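Local coordinates for protein taurocyamine kinase (Schistosoma mansoni, PDB 4WOD) that reversibly transfers the phosphate of ATP to the guanidino group of taurocyamine, working as a magnesium-dependent phosphagen kinase built from two fused repeats, at residues E349-E354 and V366-Y371; K383-K388 and I444-G449; A417-S422 and D551-R556. The protein carries 4 engineered substitutions. All blocks are in the same frame, centred on the assembly; numbering follows the deposited sequence.

Interaction 1: residues E349-E354 and V366-Y371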
ATOM      1  N   GLU A 349      11.061  12.175   8.655  1.00 18.33           N
ATOM      2  CA  GLU A 349      11.108  11.517   9.959  1.00 18.72           C
ATOM      3  C   GLU A 349      11.376  12.563  11.042  1.00 19.28           C
ATOM      4  O   GLU A 349      10.755  12.560  12.116  1.00 16.22           O
ATOM      5  CB  GLU A 349      12.179  10.428  10.001  1.00 19.56           C
ATOM      6  CG  GLU A 349      12.439   9.873  11.386  1.00 19.61           C
ATOM      7  CD  GLU A 349      11.337   8.932  11.883  1.00 22.32           C
ATOM      8  OE1 GLU A 349      10.492   8.511  11.063  1.00 27.08           O
ATOM      9  OE2 GLU A 349      11.328   8.607  13.091  1.00 21.49           O
ATOM     10  N   VAL A 350      12.308  13.461  10.755  1.00 19.90           N
ATOM     11  CA  VAL A 350      12.656  14.516  11.713  1.00 13.50           C
ATOM     12  C   VAL A 350      11.437  15.392  11.998  1.00 18.28           C
ATOM     13  O   VAL A 350      11.151  15.703  13.156  1.00 25.11           O
ATOM     14  CB  VAL A 350      13.827  15.367  11.192  1.00 18.13           C
ATOM     15  CG1 VAL A 350      13.976  16.643  12.025  1.00 23.11           C
ATOM     16  CG2 VAL A 350      15.106  14.556  11.230  1.00 17.90           C
ATOM     17  N   MET A 351      10.701  15.754  10.953  1.00 16.15           N
ATOM     18  CA  MET A 351       9.501  16.570  11.112  1.00 22.74           C
ATOM     19  C   MET A 351       8.462  15.836  11.944  1.00 20.50           C
ATOM     20  O   MET A 351       7.861  16.421  12.844  1.00 18.83           O
ATOM     21  CB  MET A 351       8.909  16.961   9.755  1.00 17.06           C
ATOM     22  CG  MET A 351       9.719  17.998   8.989  1.00 23.74           C
ATOM     23  SD  MET A 351       9.041  18.372   7.354  1.00 37.23           S
ATOM     24  CE  MET A 351       9.923  17.213   6.348  1.00 30.43           C
ATOM     25  N   LEU A 352       8.262  14.554  11.655  1.00 17.97           N
ATOM     26  CA  LEU A 352       7.325  13.752  12.437  1.00 18.08           C
ATOM     27  C   LEU A 352       7.710  13.714  13.905  1.00 19.57           C
ATOM     28  O   LEU A 352       6.858  13.890  14.782  1.00 20.17           O
ATOM     29  CB  LEU A 352       7.247  12.322  11.900  1.00 12.39           C
ATOM     30  CG  LEU A 352       6.614  12.080  10.530  1.00 20.78           C
ATOM     31  CD1 LEU A 352       6.990  10.691  10.027  1.00 14.11           C
ATOM     32  CD2 LEU A 352       5.056  12.248  10.559  1.00 14.14           C
ATOM     33  N   GLN A 353       8.991  13.470  14.176  1.00 19.97           N
ATOM     34  CA  GLN A 353       9.467  13.364  15.543  1.00 20.97           C
ATOM     35  C   GLN A 353       9.184  14.667  16.281  1.00 20.81           C
ATOM     36  O   GLN A 353       8.716  14.637  17.417  1.00 21.26           O
ATOM     37  CB  GLN A 353      10.971  13.005  15.590  1.00 22.18           C
ATOM     38  CG  GLN A 353      11.271  11.565  15.144  1.00 26.66           C
ATOM     39  CD  GLN A 353      10.665  10.505  16.065  1.00 33.30           C
ATOM     40  OE1 GLN A 353      10.339  10.781  17.223  1.00 42.34           O
ATOM     41  NE2 GLN A 353      10.507   9.288  15.547  1.00 27.63           N
ATOM     42  N   GLU A 354       9.403  15.800  15.620  1.00 18.82           N
ATOM     43  CA  GLU A 354       9.157  17.101  16.254  1.00 22.76           C
ATOM     44  C   GLU A 354       7.660  17.461  16.395  1.00 20.70           C
ATOM     45  O   GLU A 354       7.224  17.902  17.464  1.00 23.90           O
ATOM     46  CB  GLU A 354       9.886  18.203  15.484  1.00 22.27           C
ATOM     47  CG  GLU A 354      11.406  18.055  15.532  1.00 31.50           C
ATOM     48  CD  GLU A 354      11.945  18.067  16.968  1.00 41.44           C
ATOM     49  OE1 GLU A 354      11.531  18.952  17.752  1.00 43.36           O
ATOM     50  OE2 GLU A 354      12.743  17.166  17.325  1.00 45.95           O
ATOM     51  N   VAL A 366       1.253  12.355  12.846  1.00 17.49           N
ATOM     52  CA  VAL A 366       0.879  13.022  11.619  1.00 16.76           C
ATOM     53  C   VAL A 366       1.966  13.998  11.196  1.00 18.47           C
ATOM     54  O   VAL A 366       2.652  14.576  12.044  1.00 16.68           O
ATOM     55  CB  VAL A 366      -0.481  13.757  11.762  1.00 18.58           C
ATOM     56  CG1 VAL A 366      -0.370  14.934  12.751  1.00 18.52           C
ATOM     57  CG2 VAL A 366      -1.030  14.193  10.383  1.00 17.18           C
ATOM     58  N   GLU A 367       2.123  14.166   9.886  1.00 19.29           N
ATOM     59  CA  GLU A 367       3.055  15.157   9.338  1.00 17.95           C
ATOM     60  C   GLU A 367       2.630  16.574   9.763  1.00 24.60           C
ATOM     61  O   GLU A 367       1.444  16.818  10.054  1.00 17.77           O
ATOM     62  CB  GLU A 367       3.105  15.049   7.813  1.00 19.46           C
ATOM     63  CG  GLU A 367       3.533  13.675   7.256  1.00 20.52           C
ATOM     64  CD  GLU A 367       2.364  12.724   6.956  1.00 21.94           C
ATOM     65  OE1 GLU A 367       1.359  12.726   7.699  1.00 19.33           O
ATOM     66  OE2 GLU A 367       2.456  11.969   5.966  1.00 18.04           O
ATOM     67  N   PRO A 368       3.590  17.516   9.804  1.00 21.58           N
ATOM     68  CA  PRO A 368       3.223  18.913  10.062  1.00 18.71           C
ATOM     69  C   PRO A 368       2.100  19.406   9.143  1.00 19.22           C
ATOM     70  O   PRO A 368       2.068  19.063   7.953  1.00 18.20           O
ATOM     71  CB  PRO A 368       4.526  19.667   9.785  1.00 18.66           C
ATOM     72  CG  PRO A 368       5.594  18.695  10.194  1.00 18.06           C
ATOM     73  CD  PRO A 368       5.051  17.344   9.705  1.00 20.20           C
ATOM     74  N   LEU A 369       1.175  20.172   9.713  1.00 16.41           N
ATOM     75  CA  LEU A 369       0.074  20.757   8.959  1.00 17.28           C
ATOM     76  C   LEU A 369       0.536  21.462   7.675  1.00 18.47           C
ATOM     77  O   LEU A 369      -0.062  21.283   6.616  1.00 18.73           O
ATOM     78  CB  LEU A 369      -0.693  21.735   9.839  1.00 16.83           C
ATOM     79  CG  LEU A 369      -1.824  22.508   9.168  1.00 17.49           C
ATOM     80  CD1 LEU A 369      -2.837  21.539   8.493  1.00 11.17           C
ATOM     81  CD2 LEU A 369      -2.499  23.405  10.191  1.00 16.96           C
ATOM     82  N   THR A 370       1.600  22.253   7.757  1.00 17.78           N
ATOM     83  CA  THR A 370       2.035  22.991   6.563  1.00 22.89           C
ATOM     84  C   THR A 370       2.608  22.079   5.483  1.00 23.28           C
ATOM     85  O   THR A 370       2.562  22.424   4.295  1.00 26.01           O
ATOM     86  CB  THR A 370       3.081  24.062   6.896  1.00 22.73           C
ATOM     87  OG1 THR A 370       4.182  23.445   7.566  1.00 24.10           O
ATOM     88  CG2 THR A 370       2.467  25.134   7.785  1.00 26.43           C
ATOM     89  N   TYR A 371       3.133  20.923   5.883  1.00 21.07           N
ATOM     90  CA  TYR A 371       3.604  19.925   4.914  1.00 24.86           C
ATOM     91  C   TYR A 371       2.423  19.309   4.169  1.00 23.22           C
ATOM     92  O   TYR A 371       2.435  19.183   2.937  1.00 19.92           O
ATOM     93  CB  TYR A 371       4.415  18.822   5.604  1.00 22.28           C
ATOM     94  CG  TYR A 371       4.868  17.700   4.676  1.00 20.46           C
ATOM     95  CD1 TYR A 371       6.022  17.834   3.905  1.00 27.64           C
ATOM     96  CD2 TYR A 371       4.160  16.500   4.585  1.00 19.36           C
ATOM     97  CE1 TYR A 371       6.447  16.817   3.060  1.00 29.78           C
ATOM     98  CE2 TYR A 371       4.579  15.476   3.748  1.00 21.41           C
ATOM     99  CZ  TYR A 371       5.723  15.639   2.979  1.00 30.68           C
ATOM    100  OH  TYR A 371       6.170  14.624   2.137  1.00 27.20           O
TER
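With CG opposite the carbonyl carbon (chi1 -72°) and an extended second torsion, Met351 sends its sulfur out toward Tyr371, and the same first-torsion choice in Leu352 (chi1 -68°) swings one methyl branch toward the backbone of Val366 and Glu367. The helix backbone itself sets Met351 CB on the ring of Pro368, 3.8 Å from Pro368 CG and almost as near to CD, so the proline meets the base of the methionine and not its end. Further out, Met351 SD stands 5.4 Å from the centroid of the Tyr371 ring, 42° off its normal, an oblique Met-aromatic contact; the bend at the third torsion only turns the terminal methyl.

Leu352 uses CD2, which sits 3.6 Å from both Val366 C and Glu367 N and therefore rests on a peptide unit; a side-chain touch follows, Leu352 CD2 to Glu367 CG at 3.9 Å. This is where the two approximate repeats of a duplicated phosphagen kinase join: the C-terminal part of helix 331-355 belongs to the first repeat, whereas 366-371 opens the second and leads, with Pro368 as N-cap residue, into helix 369-376. Asn356 reinforces the junction, since its ND2 is hydrogen-bonded to the carbonyl oxygens of both Leu352 and Val366. The carboxylate of Glu367 turns to other partners, a salt bridge with Arg414 and a hydrogen bond with Tyr418. On the helix itself, Gln353 NE2 donates to Glu349 OE2 at 2.7 Å, nearly straight, while Glu349 also takes the backbone N-H groups of Met286 and Leu287.

Interaction 2: residues K383-K388 and I444-G449; sequences KCYTRK and ICDYHG
Tyr385 and Tyr447 touch through CE2 of the first and CD1 of the second, 3.5 Å apart, with CD1 lying over one face of the Tyr385 ring toward its rim. The rings form an oblique pair, their planes 57° apart, and Tyr447 CB adds a CH-pi contact over the Tyr385 ring, 4.2 Å from its centroid. At the edge of that ring stands the carboxylate of Asp446, turned nearly perpendicular to it, with OD1 3.6 Å from Tyr385 CE1.

Lys388, fully extended beyond CG, comes from the opposite direction and places NZ 2.9 Å from Asp446 OD2, a salt bridge that uses the syn lone pair. Tyr389 OH is hydrogen-bonded to the same oxygen.

Further out, Tyr447 also packs on Cys424 and Ser633. Cys384 is the N-cap of helix 385-388, its SG accepting a weak bond from Arg387 N, and a Schellman motif at Gly449 follows the last turn of the other helix. The tyrosine pair and salt bridge join these helices near the predicted active-site Cys631, about 6 Å from Tyr447 between side chains. With lysine and tyrosine both on OD2, the negative charge of Asp446 is probably stabilised, and directional polar grip accompanies less directional aromatic packing.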
ATOM      1  N   LYS A 383     -13.668  22.179  -5.908  1.00 37.53           N
ATOM      2  CA  LYS A 383     -14.527  21.047  -5.560  1.00 39.10           C
ATOM      3  C   LYS A 383     -14.154  20.399  -4.229  1.00 28.06           C
ATOM      4  O   LYS A 383     -14.948  19.666  -3.646  1.00 27.68           O
ATOM      5  CB  LYS A 383     -14.501  19.977  -6.659  1.00 43.39           C
ATOM      6  CG  LYS A 383     -14.002  20.446  -8.009  1.00 49.66           C
ATOM      7  CD  LYS A 383     -13.883  19.273  -8.969  1.00 48.68           C
ATOM      8  CE  LYS A 383     -12.703  19.443  -9.909  1.00 47.47           C
ATOM      9  NZ  LYS A 383     -12.565  18.265 -10.809  1.00 54.36           N
ATOM     10  N   CYS A 384     -12.945  20.662  -3.754  1.00 30.96           N
ATOM     11  CA  CYS A 384     -12.441  20.006  -2.557  1.00 25.68           C
ATOM     12  C   CYS A 384     -12.643  20.881  -1.325  1.00 26.63           C
ATOM     13  O   CYS A 384     -11.900  21.840  -1.101  1.00 24.78           O
ATOM     14  CB  CYS A 384     -10.961  19.658  -2.721  1.00 29.05           C
ATOM     15  SG  CYS A 384     -10.221  18.856  -1.303  1.00 25.97           S
ATOM     16  N   TYR A 385     -13.647  20.537  -0.523  1.00 25.11           N
ATOM     17  CA  TYR A 385     -13.973  21.306   0.684  1.00 24.13           C
ATOM     18  C   TYR A 385     -12.785  21.412   1.631  1.00 22.19           C
ATOM     19  O   TYR A 385     -12.550  22.469   2.228  1.00 23.97           O
ATOM     20  CB  TYR A 385     -15.153  20.671   1.417  1.00 23.67           C
ATOM     21  CG  TYR A 385     -16.437  20.667   0.622  1.00 21.35           C
ATOM     22  CD1 TYR A 385     -17.322  21.729   0.697  1.00 24.23           C
ATOM     23  CD2 TYR A 385     -16.764  19.593  -0.197  1.00 23.76           C
ATOM     24  CE1 TYR A 385     -18.508  21.727  -0.022  1.00 26.80           C
ATOM     25  CE2 TYR A 385     -17.944  19.580  -0.927  1.00 26.81           C
ATOM     26  CZ  TYR A 385     -18.808  20.655  -0.838  1.00 30.69           C
ATOM     27  OH  TYR A 385     -19.980  20.653  -1.553  1.00 30.39           O
ATOM     28  N   THR A 386     -12.050  20.308   1.752  1.00 20.19           N
ATOM     29  CA  THR A 386     -10.932  20.190   2.676  1.00 22.09           C
ATOM     30  C   THR A 386      -9.899  21.289   2.424  1.00 20.70           C
ATOM     31  O   THR A 386      -9.374  21.893   3.363  1.00 18.39           O
ATOM     32  CB  THR A 386     -10.262  18.794   2.556  1.00 22.15           C
ATOM     33  OG1 THR A 386     -11.262  17.759   2.696  1.00 24.52           O
ATOM     34  CG2 THR A 386      -9.161  18.618   3.596  1.00 17.20           C
ATOM     35  N   ARG A 387      -9.629  21.547   1.148  1.00 22.79           N
ATOM     36  CA  ARG A 387      -8.697  22.606   0.743  1.00 24.46           C
ATOM     37  C   ARG A 387      -9.302  24.008   0.768  1.00 22.40           C
ATOM     38  O   ARG A 387      -8.658  24.969   1.187  1.00 17.18           O
ATOM     39  CB  ARG A 387      -8.161  22.325  -0.663  1.00 24.04           C
ATOM     40  CG  ARG A 387      -7.264  23.424  -1.159  1.00 25.81           C
ATOM     41  CD  ARG A 387      -6.497  23.040  -2.404  1.00 27.95           C
ATOM     42  NE  ARG A 387      -5.470  24.039  -2.670  1.00 32.56           N
ATOM     43  CZ  ARG A 387      -5.269  24.616  -3.853  1.00 36.49           C
ATOM     44  NH1 ARG A 387      -6.020  24.285  -4.893  1.00 32.30           N
ATOM     45  NH2 ARG A 387      -4.317  25.523  -3.995  1.00 29.70           N
ATOM     46  N   LYS A 388     -10.545  24.122   0.314  1.00 22.49           N
ATOM     47  CA  LYS A 388     -11.192  25.422   0.173  1.00 24.53           C
ATOM     48  C   LYS A 388     -11.201  26.223   1.482  1.00 26.99           C
ATOM     49  O   LYS A 388     -11.035  27.446   1.471  1.00 19.50           O
ATOM     50  CB  LYS A 388     -12.623  25.230  -0.344  1.00 23.45           C
ATOM     51  CG  LYS A 388     -13.364  26.507  -0.649  1.00 21.68           C
ATOM     52  CD  LYS A 388     -14.729  26.180  -1.212  1.00 22.06           C
ATOM     53  CE  LYS A 388     -15.603  27.410  -1.314  1.00 31.46           C
ATOM     54  NZ  LYS A 388     -16.932  27.049  -1.878  1.00 33.45           N
ATOM     55  N   ILE A 444     -18.946  22.685   6.752  1.00 18.05           N
ATOM     56  CA  ILE A 444     -20.182  21.940   6.979  1.00 18.38           C
ATOM     57  C   ILE A 444     -21.356  22.683   6.352  1.00 20.96           C
ATOM     58  O   ILE A 444     -22.161  22.104   5.629  1.00 20.65           O
ATOM     59  CB  ILE A 444     -20.412  21.736   8.505  1.00 16.81           C
ATOM     60  CG1 ILE A 444     -19.463  20.658   9.046  1.00 17.95           C
ATOM     61  CG2 ILE A 444     -21.859  21.394   8.832  1.00 17.43           C
ATOM     62  CD1 ILE A 444     -19.319  20.673  10.570  1.00 14.49           C
ATOM     63  N   CYS A 445     -21.422  23.979   6.632  1.00 19.44           N
ATOM     64  CA  CYS A 445     -22.423  24.864   6.057  1.00 26.14           C
ATOM     65  C   CYS A 445     -22.439  24.811   4.531  1.00 19.35           C
ATOM     66  O   CYS A 445     -23.504  24.718   3.920  1.00 21.19           O
ATOM     67  CB  CYS A 445     -22.173  26.290   6.528  1.00 20.94           C
ATOM     68  SG  CYS A 445     -22.697  26.572   8.233  1.00 28.03           S
ATOM     69  N   ASP A 446     -21.250  24.870   3.936  1.00 21.98           N
ATOM     70  CA  ASP A 446     -21.073  24.749   2.484  1.00 23.58           C
ATOM     71  C   ASP A 446     -21.544  23.388   1.960  1.00 25.38           C
ATOM     72  O   ASP A 446     -22.398  23.322   1.073  1.00 25.89           O
ATOM     73  CB  ASP A 446     -19.602  24.964   2.120  1.00 22.87           C
ATOM     74  CG  ASP A 446     -19.387  25.291   0.641  1.00 30.75           C
ATOM     75  OD1 ASP A 446     -20.237  24.930  -0.202  1.00 31.76           O
ATOM     76  OD2 ASP A 446     -18.342  25.907   0.327  1.00 27.44           O
ATOM     77  N   TYR A 447     -20.994  22.308   2.512  1.00 21.42           N
ATOM     78  CA  TYR A 447     -21.339  20.956   2.051  1.00 22.47           C
ATOM     79  C   TYR A 447     -22.845  20.674   2.136  1.00 23.26           C
ATOM     80  O   TYR A 447     -23.447  20.195   1.177  1.00 20.73           O
ATOM     81  CB  TYR A 447     -20.564  19.898   2.860  1.00 20.86           C
ATOM     82  CG  TYR A 447     -20.714  18.472   2.356  1.00 20.79           C
ATOM     83  CD1 TYR A 447     -19.746  17.900   1.536  1.00 20.94           C
ATOM     84  CD2 TYR A 447     -21.819  17.698   2.698  1.00 20.91           C
ATOM     85  CE1 TYR A 447     -19.874  16.594   1.059  1.00 18.89           C
ATOM     86  CE2 TYR A 447     -21.954  16.392   2.228  1.00 19.23           C
ATOM     87  CZ  TYR A 447     -20.975  15.848   1.420  1.00 23.79           C
ATOM     88  OH  TYR A 447     -21.099  14.558   0.957  1.00 25.49           O
ATOM     89  N   HIS A 448     -23.451  20.961   3.286  1.00 19.10           N
ATOM     90  CA  HIS A 448     -24.866  20.644   3.499  1.00 20.09           C
ATOM     91  C   HIS A 448     -25.846  21.748   3.072  1.00 21.46           C
ATOM     92  O   HIS A 448     -27.055  21.598   3.239  1.00 19.43           O
ATOM     93  CB  HIS A 448     -25.085  20.292   4.968  1.00 21.32           C
ATOM     94  CG  HIS A 448     -24.292  19.104   5.405  1.00 18.43           C
ATOM     95  ND1 HIS A 448     -24.707  17.811   5.171  1.00 18.92           N
ATOM     96  CD2 HIS A 448     -23.080  19.011   6.001  1.00 20.47           C
ATOM     97  CE1 HIS A 448     -23.791  16.972   5.622  1.00 19.26           C
ATOM     98  NE2 HIS A 448     -22.800  17.673   6.142  1.00 17.22           N
ATOM     99  N   GLY A 449     -25.329  22.838   2.511  1.00 24.70           N
ATOM    100  CA  GLY A 449     -26.165  23.955   2.093  1.00 23.21           C
ATOM    101  C   GLY A 449     -26.993  24.581   3.210  1.00 24.96           C
ATOM    102  O   GLY A 449     -28.199  24.818   3.052  1.00 23.77           O
TER

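Interaction 3: residues A417-S422 and D551-R556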
ATOM      1  N   ALA A 417      -4.866  15.400   1.552  1.00 19.96           N
ATOM      2  CA  ALA A 417      -3.488  15.683   1.157  1.00 21.99           C
ATOM      3  C   ALA A 417      -2.913  14.572   0.265  1.00 23.07           C
ATOM      4  O   ALA A 417      -2.269  14.847  -0.755  1.00 25.98           O
ATOM      5  CB  ALA A 417      -2.636  15.874   2.381  1.00 21.85           C
ATOM      6  N   TYR A 418      -3.157  13.316   0.636  1.00 21.97           N
ATOM      7  CA  TYR A 418      -2.618  12.191  -0.118  1.00 22.41           C
ATOM      8  C   TYR A 418      -3.564  11.592  -1.155  1.00 23.72           C
ATOM      9  O   TYR A 418      -3.149  10.744  -1.958  1.00 23.41           O
ATOM     10  CB  TYR A 418      -2.187  11.087   0.830  1.00 23.19           C
ATOM     11  CG  TYR A 418      -0.885  11.359   1.539  1.00 25.99           C
ATOM     12  CD1 TYR A 418       0.324  11.278   0.855  1.00 23.95           C
ATOM     13  CD2 TYR A 418      -0.861  11.672   2.899  1.00 22.45           C
ATOM     14  CE1 TYR A 418       1.531  11.517   1.500  1.00 19.52           C
ATOM     15  CE2 TYR A 418       0.343  11.921   3.546  1.00 20.75           C
ATOM     16  CZ  TYR A 418       1.534  11.836   2.838  1.00 21.50           C
ATOM     17  OH  TYR A 418       2.735  12.050   3.488  1.00 19.52           O
ATOM     18  N   ASN A 419      -4.828  12.000  -1.118  1.00 22.38           N
ATOM     19  CA  ASN A 419      -5.809  11.614  -2.135  1.00 21.72           C
ATOM     20  C   ASN A 419      -6.594  12.831  -2.580  1.00 24.03           C
ATOM     21  O   ASN A 419      -7.664  13.120  -2.046  1.00 21.27           O
ATOM     22  CB  ASN A 419      -6.752  10.524  -1.609  1.00 20.69           C
ATOM     23  CG  ASN A 419      -5.998   9.295  -1.119  1.00 26.04           C
ATOM     24  OD1 ASN A 419      -5.744   8.360  -1.885  1.00 25.52           O
ATOM     25  ND2 ASN A 419      -5.617   9.300   0.161  1.00 22.37           N
ATOM     26  N   ASN A 420      -6.053  13.538  -3.573  1.00 21.91           N
ATOM     27  CA  ASN A 420      -6.546  14.857  -3.953  1.00 21.34           C
ATOM     28  C   ASN A 420      -7.952  14.860  -4.550  1.00 21.40           C
ATOM     29  O   ASN A 420      -8.523  15.915  -4.748  1.00 24.14           O
ATOM     30  CB  ASN A 420      -5.596  15.515  -4.964  1.00 26.29           C
ATOM     31  CG  ASN A 420      -4.245  15.899  -4.369  1.00 29.87           C
ATOM     32  OD1 ASN A 420      -3.282  16.111  -5.110  1.00 28.94           O
ATOM     33  ND2 ASN A 420      -4.168  16.010  -3.040  1.00 23.50           N
ATOM     34  N   ARG A 421      -8.497  13.691  -4.883  1.00 22.18           N
ATOM     35  CA  ARG A 421      -9.869  13.648  -5.384  1.00 23.33           C
ATOM     36  C   ARG A 421     -10.866  13.491  -4.230  1.00 22.46           C
ATOM     37  O   ARG A 421     -12.081  13.633  -4.418  1.00 22.24           O
ATOM     38  CB  ARG A 421     -10.049  12.521  -6.396  1.00 25.80           C
ATOM     39  CG  ARG A 421      -9.197  12.676  -7.655  1.00 28.11           C
ATOM     40  CD  ARG A 421      -9.704  11.742  -8.752  1.00 37.05           C
ATOM     41  NE  ARG A 421      -8.742  11.565  -9.837  1.00 43.02           N
ATOM     42  CZ  ARG A 421      -8.945  10.783 -10.896  1.00 42.87           C
ATOM     43  NH1 ARG A 421     -10.076  10.107 -11.028  1.00 41.29           N
ATOM     44  NH2 ARG A 421      -8.018  10.681 -11.831  1.00 46.63           N
ATOM     45  N   SER A 422     -10.351  13.203  -3.038  1.00 27.33           N
ATOM     46  CA  SER A 422     -11.192  13.213  -1.837  1.00 23.81           C
ATOM     47  C   SER A 422     -11.563  14.647  -1.488  1.00 25.84           C
ATOM     48  O   SER A 422     -10.691  15.512  -1.427  1.00 26.00           O
ATOM     49  CB  SER A 422     -10.484  12.547  -0.664  1.00 25.16           C
ATOM     50  OG  SER A 422     -11.240  12.716   0.529  1.00 24.87           O
ATOM     51  N   ASP A 551      -8.760  -1.815   2.121  1.00 27.25           N
ATOM     52  CA  ASP A 551      -8.382  -1.549   0.734  1.00 32.62           C
ATOM     53  C   ASP A 551      -8.805  -0.187   0.167  1.00 33.87           C
ATOM     54  O   ASP A 551      -8.617   0.051  -1.021  1.00 36.18           O
ATOM     55  CB  ASP A 551      -8.957  -2.637  -0.169  1.00 36.50           C
ATOM     56  CG  ASP A 551     -10.470  -2.594  -0.225  1.00 43.59           C
ATOM     57  OD1 ASP A 551     -11.082  -1.998   0.691  1.00 37.30           O
ATOM     58  OD2 ASP A 551     -11.048  -3.157  -1.182  1.00 51.58           O
ATOM     59  N   ASP A 552      -9.378   0.696   0.986  1.00 26.96           N
ATOM     60  CA  ASP A 552      -9.703   2.053   0.534  1.00 25.52           C
ATOM     61  C   ASP A 552      -8.594   3.038   0.910  1.00 25.04           C
ATOM     62  O   ASP A 552      -8.333   3.244   2.089  1.00 21.44           O
ATOM     63  CB  ASP A 552     -11.023   2.521   1.133  1.00 26.60           C
ATOM     64  CG  ASP A 552     -11.391   3.944   0.713  1.00 30.84           C
ATOM     65  OD1 ASP A 552     -10.718   4.529  -0.156  1.00 30.91           O
ATOM     66  OD2 ASP A 552     -12.371   4.483   1.244  1.00 32.53           O
ATOM     67  N   PRO A 553      -7.945   3.651  -0.097  1.00 27.68           N
ATOM     68  CA  PRO A 553      -6.783   4.509   0.182  1.00 26.60           C
ATOM     69  C   PRO A 553      -7.129   5.741   0.999  1.00 23.96           C
ATOM     70  O   PRO A 553      -6.296   6.209   1.778  1.00 24.43           O
ATOM     71  CB  PRO A 553      -6.292   4.911  -1.219  1.00 27.54           C
ATOM     72  CG  PRO A 553      -7.453   4.687  -2.119  1.00 29.55           C
ATOM     73  CD  PRO A 553      -8.185   3.509  -1.543  1.00 28.08           C
ATOM     74  N   VAL A 554      -8.335   6.263   0.802  1.00 25.37           N
ATOM     75  CA  VAL A 554      -8.793   7.427   1.529  1.00 25.17           C
ATOM     76  C   VAL A 554      -8.890   7.094   3.008  1.00 22.31           C
ATOM     77  O   VAL A 554      -8.311   7.780   3.832  1.00 19.93           O
ATOM     78  CB  VAL A 554     -10.155   7.918   1.010  1.00 27.25           C
ATOM     79  CG1 VAL A 554     -10.729   8.984   1.940  1.00 24.89           C
ATOM     80  CG2 VAL A 554     -10.018   8.439  -0.411  1.00 26.19           C
ATOM     81  N   LEU A 555      -9.621   6.036   3.341  1.00 21.15           N
ATOM     82  CA  LEU A 555      -9.725   5.614   4.730  1.00 22.49           C
ATOM     83  C   LEU A 555      -8.341   5.269   5.285  1.00 20.43           C
ATOM     84  O   LEU A 555      -8.001   5.666   6.404  1.00 18.24           O
ATOM     85  CB  LEU A 555     -10.687   4.419   4.871  1.00 20.55           C
ATOM     86  CG  LEU A 555     -11.049   4.007   6.303  1.00 23.48           C
ATOM     87  CD1 LEU A 555     -11.330   5.218   7.165  1.00 27.08           C
ATOM     88  CD2 LEU A 555     -12.246   3.051   6.325  1.00 22.28           C
ATOM     89  N   ARG A 556      -7.541   4.555   4.489  1.00 20.69           N
ATOM     90  CA  ARG A 556      -6.202   4.155   4.905  1.00 19.97           C
ATOM     91  C   ARG A 556      -5.372   5.367   5.344  1.00 17.71           C
ATOM     92  O   ARG A 556      -4.773   5.357   6.399  1.00 18.28           O
ATOM     93  CB  ARG A 556      -5.470   3.417   3.775  1.00 22.33           C
ATOM     94  CG  ARG A 556      -4.090   2.884   4.154  1.00 23.28           C
ATOM     95  CD  ARG A 556      -3.260   2.584   2.895  1.00 23.85           C
ATOM     96  NE  ARG A 556      -3.072   3.802   2.106  1.00 25.66           N
ATOM     97  CZ  ARG A 556      -2.707   3.834   0.826  1.00 27.49           C
ATOM     98  NH1 ARG A 556      -2.510   2.703   0.159  1.00 25.90           N
ATOM     99  NH2 ARG A 556      -2.560   5.001   0.205  1.00 29.43           N
TER
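Asn419 reaches toward the start of helix 553-558, and its side chain can be followed atom by atom. Asn419 CB meets Val554 CG2 at 4.1 Å, and CG passes the same methyl at a similar distance. Beyond CG the amide divides its contacts: Asn419 OD1 approaches the proline ring, 3.6 Å from Pro553 CB, whereas ND2 passes near the backbone at Val554 CA. Asn419 ND2 is also 3.6 Å from Pro553 O, too far to count as a hydrogen bond. Its polar partners lie elsewhere: Asp557 OD2, later in the same helix as Pro553, and the carbonyl oxygen of Asn415, in helix 409-418. With chi1 at -56°, CG lies opposite the carbonyl carbon, and the side chain crosses that of Pro553 at about a right angle.

Ser422 adds to the surface facing Val554. Ser422 CB touches Val554 CG2 at 4.1 Å, so that one methyl is shared with Asn419, while Ser422 OG lies 4.0 Å from Val554 CG1. The two residues are brought to the same side by a type I beta turn from Asn419 to Ser422, closed by a bond from Ser422 N to Asn419 O. Across the contact, Asp552 is the N-cap of helix 553-558, Asp552 OD1 accepting from Val554 N at 3.1 Å from well above the carboxylate plane. The contact joins the N-terminal and C-terminal catalytic parts of the second repeat, with Ser422 about 7 Å from the predicted active-site Cys631, side chain to side chain. Chemically, the direct touch is van der Waals packing of an amide and a serine on proline and valine; the bond from ND2 to Asp557 supplies a directional link between the two parts, while the one to Asn415 O holds the amide to its own helix.

Following the chain from the N terminus, interaction 1 comes first: it closes the short connection between helix 331-355 and helix 369-376, fastening the second repeat to the first. Interaction 2 opens only after that loop is complete, and brings helix 385-388 to the end of helix 437-448 within the N-terminal part of the second repeat. Interaction 3 starts inside this second loop, at 417-422, but closes far beyond it at 551-556, so interactions 2 and 3 cross and the catalytic part is tied in as well. Interactions 1 and 3 touch at Tyr418, on which Tyr371 also packs, and interactions 2 and 3 through packing of Cys384 SG on Ser422 O.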